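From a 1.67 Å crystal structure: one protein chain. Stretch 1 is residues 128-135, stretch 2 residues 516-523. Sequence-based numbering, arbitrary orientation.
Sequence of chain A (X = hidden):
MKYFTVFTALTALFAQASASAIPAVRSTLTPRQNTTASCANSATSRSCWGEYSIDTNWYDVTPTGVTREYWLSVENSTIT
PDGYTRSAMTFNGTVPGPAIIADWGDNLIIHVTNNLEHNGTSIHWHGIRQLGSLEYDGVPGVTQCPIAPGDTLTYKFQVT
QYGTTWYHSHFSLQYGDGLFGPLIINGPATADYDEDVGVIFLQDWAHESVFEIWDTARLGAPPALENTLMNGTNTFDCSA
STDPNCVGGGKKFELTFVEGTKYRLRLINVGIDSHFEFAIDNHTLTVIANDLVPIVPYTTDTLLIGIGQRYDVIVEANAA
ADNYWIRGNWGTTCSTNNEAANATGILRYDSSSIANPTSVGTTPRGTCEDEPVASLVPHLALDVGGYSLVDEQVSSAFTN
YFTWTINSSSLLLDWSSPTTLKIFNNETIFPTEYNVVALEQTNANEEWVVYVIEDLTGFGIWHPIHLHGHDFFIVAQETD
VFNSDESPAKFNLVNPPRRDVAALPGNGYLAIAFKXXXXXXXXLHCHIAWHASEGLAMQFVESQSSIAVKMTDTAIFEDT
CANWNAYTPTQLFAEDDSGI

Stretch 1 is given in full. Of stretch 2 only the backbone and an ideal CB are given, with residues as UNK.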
# COMPACT_ATOMS: atom_id res chain seq x y z
N ILE A 128 -3.83 3.98 7.11
CA ILE A 128 -4.06 4.61 8.37
C ILE A 128 -5.27 5.51 8.21
O ILE A 128 -5.28 6.38 7.39
CB ILE A 128 -2.81 5.38 8.90
CG1 ILE A 128 -1.66 4.36 9.15
CG2 ILE A 128 -3.10 6.05 10.24
CD1 ILE A 128 -1.96 3.22 10.20
N ARG A 129 -6.21 5.37 9.12
CA ARG A 129 -7.52 5.99 8.94
C ARG A 129 -7.46 7.52 8.96
O ARG A 129 -8.22 8.15 8.25
CB ARG A 129 -8.40 5.49 10.06
CG ARG A 129 -9.81 5.83 9.89
CD ARG A 129 -10.56 5.42 11.11
NE ARG A 129 -12.01 5.56 10.94
CZ ARG A 129 -12.88 5.24 11.90
NH1 ARG A 129 -12.45 4.83 13.05
NH2 ARG A 129 -14.18 5.28 11.68
N GLN A 130 -6.57 8.08 9.79
CA GLN A 130 -6.42 9.50 9.98
C GLN A 130 -7.72 10.19 10.36
O GLN A 130 -7.96 11.31 9.96
CB GLN A 130 -5.87 10.17 8.70
CG GLN A 130 -4.52 9.58 8.21
CD GLN A 130 -3.36 9.92 9.10
OE1 GLN A 130 -3.50 10.62 10.10
NE2 GLN A 130 -2.18 9.42 8.74
N LEU A 131 -8.49 9.54 11.19
CA LEU A 131 -9.69 10.18 11.79
C LEU A 131 -9.30 11.44 12.56
O LEU A 131 -8.52 11.39 13.52
CB LEU A 131 -10.42 9.17 12.65
CG LEU A 131 -11.71 9.59 13.33
CD1 LEU A 131 -12.67 10.06 12.33
CD2 LEU A 131 -12.27 8.37 14.15
N GLY A 132 -9.75 12.60 12.06
CA GLY A 132 -9.38 13.87 12.65
C GLY A 132 -7.97 14.35 12.41
O GLY A 132 -7.48 15.33 13.04
N SER A 133 -7.25 13.67 11.52
CA SER A 133 -5.93 14.10 11.18
C SER A 133 -5.70 14.07 9.66
O SER A 133 -4.61 13.73 9.17
CB SER A 133 -4.89 13.26 11.92
OG SER A 133 -5.16 11.89 11.66
N LEU A 134 -6.73 14.47 8.92
CA LEU A 134 -6.74 14.45 7.47
C LEU A 134 -5.48 15.06 6.91
O LEU A 134 -4.91 14.60 5.92
CB LEU A 134 -7.94 15.33 7.01
CG LEU A 134 -7.83 15.79 5.58
CD1 LEU A 134 -8.05 14.64 4.58
CD2 LEU A 134 -8.94 16.92 5.36
N GLU A 135 -5.00 16.12 7.57
CA GLU A 135 -3.92 16.90 7.06
C GLU A 135 -2.54 16.20 7.17
O GLU A 135 -1.55 16.67 6.69
CB GLU A 135 -3.88 18.26 7.75
CG GLU A 135 -3.46 18.23 9.15
CD GLU A 135 -4.53 17.80 10.20
OE1 GLU A 135 -5.71 17.44 9.86
OE2 GLU A 135 -4.17 17.90 11.40
N UNK A 516 -19.86 7.04 6.06
CA UNK A 516 -19.53 8.43 6.16
C UNK A 516 -19.15 8.73 7.59
O UNK A 516 -19.98 9.15 8.40
CB UNK A 516 -20.69 9.31 5.69
N UNK A 517 -17.87 8.49 7.93
CA UNK A 517 -17.44 8.51 9.31
C UNK A 517 -16.11 9.27 9.51
O UNK A 517 -15.54 9.28 10.60
CB UNK A 517 -17.30 7.07 9.82
N UNK A 518 -15.63 9.93 8.45
CA UNK A 518 -14.36 10.51 8.50
C UNK A 518 -14.31 11.68 7.55
O UNK A 518 -13.90 11.56 6.40
CB UNK A 518 -13.28 9.47 8.18
N UNK A 519 -14.84 12.82 8.00
CA UNK A 519 -14.77 13.96 7.07
C UNK A 519 -13.36 14.26 6.58
O UNK A 519 -12.39 14.23 7.37
CB UNK A 519 -15.34 15.21 7.74
N UNK A 520 -13.23 14.61 5.32
CA UNK A 520 -11.92 14.85 4.70
C UNK A 520 -11.95 14.70 3.20
O UNK A 520 -12.98 14.62 2.56
CB UNK A 520 -10.88 13.89 5.28
N UNK A 521 -10.77 14.70 2.65
CA UNK A 521 -10.60 14.58 1.24
C UNK A 521 -9.74 13.36 1.05
O UNK A 521 -8.54 13.40 1.34
CB UNK A 521 -9.99 15.84 0.61
N UNK A 522 -10.37 12.33 0.52
CA UNK A 522 -9.79 10.99 0.48
C UNK A 522 -9.53 10.49 -0.92
O UNK A 522 -10.44 10.28 -1.70
CB UNK A 522 -10.71 10.00 1.20
N UNK A 523 -8.28 10.29 -1.22
CA UNK A 523 -7.85 9.80 -2.51
C UNK A 523 -8.25 8.32 -2.69
O UNK A 523 -8.21 7.53 -1.73
CB UNK A 523 -6.34 9.98 -2.66

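Position 516 lies out of reach of stretch 1: no atom of that stretch comes within 5.5 Å of its ideal CB, so this contact sets no preference. The deposited residue is Leu516, which makes no contact here.

At position 517 the CA-to-CB bond points toward stretch 1, and the ideal CB sits 4.1 Å from Arg129 NH2. A guanidinium this close asks for an acceptor, and Asp, Glu, Asn or Gln could supply one; the short reach favours the smaller pair, and the charge favours an acid. The deposited residue is Asp517. Its OD2 lies at the edge of the guanidinium, 3.1 Å from Arg129 NH2, in a salt bridge whose hydrogen bond is weak. Water 1 closes a second link, accepting from Arg129 NE at 2.9 Å and donating to Asp517 OD1 at 2.7 Å.

Position 518 also points toward stretch 1, its ideal CB 4.2 Å from Leu131 CD1 and 5.0 Å from Arg129 NE. Beyond lie the carbonyl of Arg129, an acceptor, and the turn from Gln130 to Ser133, where the Gly132 amide is a donor. A polar side chain fits, and an amide, Asn or Gln, can serve both. Asn518 is deposited. Its ND2 gives a weak hydrogen bond to Arg129 O at 2.8 Å, while OD1 reaches the turn through water 3, which accepts from Gly132 N at 2.7 Å and donates to Asn518 OD1 at 2.6 Å.

At 519 the bond runs sideways and stretch 1 leaves open space. With phi at -55°, proline is allowed among many others; Pro519 is found.

Position 520 is the strictest. An ideal CB would point toward stretch 1, only 3.0 Å from Leu134 CD1, and at phi 157° and psi -170° it would jam against the preceding carbonyl oxygen. Both arguments call for glycine. Gly520 leaves the room that Leu134 CD1 occupies, and its CA packs 3.7 Å from Leu134 CD2.

Position 521 points sideways, 4.6 Å from Leu134 CD1 at its ideal CB, so Ala, Ser, Thr or Val is plausible. Ser521 places OG 3.5 Å from Leu134 CD1, and that hydroxyl is hydrogen-bonded elsewhere in the structure.

At 522 CB also points sideways with nothing of stretch 1 within 5.5 Å, yet a long side chain could turn back toward Leu134 and Gln130; Leu, Met, Phe or Trp would suit. Trp522, chi1 m, swings its indole in. Leu134 CD1 sits over one face of the Trp522 six-membered ring, 3.8 Å from its centroid, a CH-pi contact, while Trp522 NE1 donates to Asn518 O at 2.8 Å.

Position 523 is out of reach and unconstrained here; it is Leu523.

Stretch 2 516-523: LDNPGSWL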
# COMPACT_ATOMS: atom_id res chain seq x y z
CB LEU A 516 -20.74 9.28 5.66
CG LEU A 516 -20.80 9.43 4.13
CD1 LEU A 516 -20.50 8.18 3.43
CD2 LEU A 516 -22.18 10.01 3.68
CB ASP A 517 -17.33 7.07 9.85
CG ASP A 517 -16.27 6.25 9.14
OD1 ASP A 517 -15.52 6.87 8.36
OD2 ASP A 517 -16.23 5.03 9.35
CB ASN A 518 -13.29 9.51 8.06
CG ASN A 518 -11.89 9.94 8.46
OD1 ASN A 518 -11.70 10.99 9.04
ND2 ASN A 518 -10.90 9.09 8.16
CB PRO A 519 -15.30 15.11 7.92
CG PRO A 519 -16.11 14.47 8.91
CD PRO A 519 -15.50 13.14 9.26
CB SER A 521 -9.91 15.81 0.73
OG SER A 521 -8.73 16.06 1.46
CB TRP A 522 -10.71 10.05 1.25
CG TRP A 522 -10.96 10.53 2.60
CD1 TRP A 522 -12.17 10.86 3.17
CD2 TRP A 522 -10.00 10.78 3.61
NE1 TRP A 522 -12.03 11.27 4.40
CE2 TRP A 522 -10.72 11.22 4.76
CE3 TRP A 522 -8.63 10.58 3.72
CZ2 TRP A 522 -10.11 11.50 5.95
CZ3 TRP A 522 -8.01 10.88 4.93
CH2 TRP A 522 -8.75 11.36 6.03
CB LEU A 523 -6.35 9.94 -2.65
CG LEU A 523 -5.76 9.61 -4.03
CD1 LEU A 523 -6.28 10.68 -5.07
CD2 LEU A 523 -4.26 9.58 -3.99
O HOH W 1 -13.07 5.76 8.29
O HOH W 2 -9.76 13.33 8.97
O HOH W 3 -12.09 12.94 10.67
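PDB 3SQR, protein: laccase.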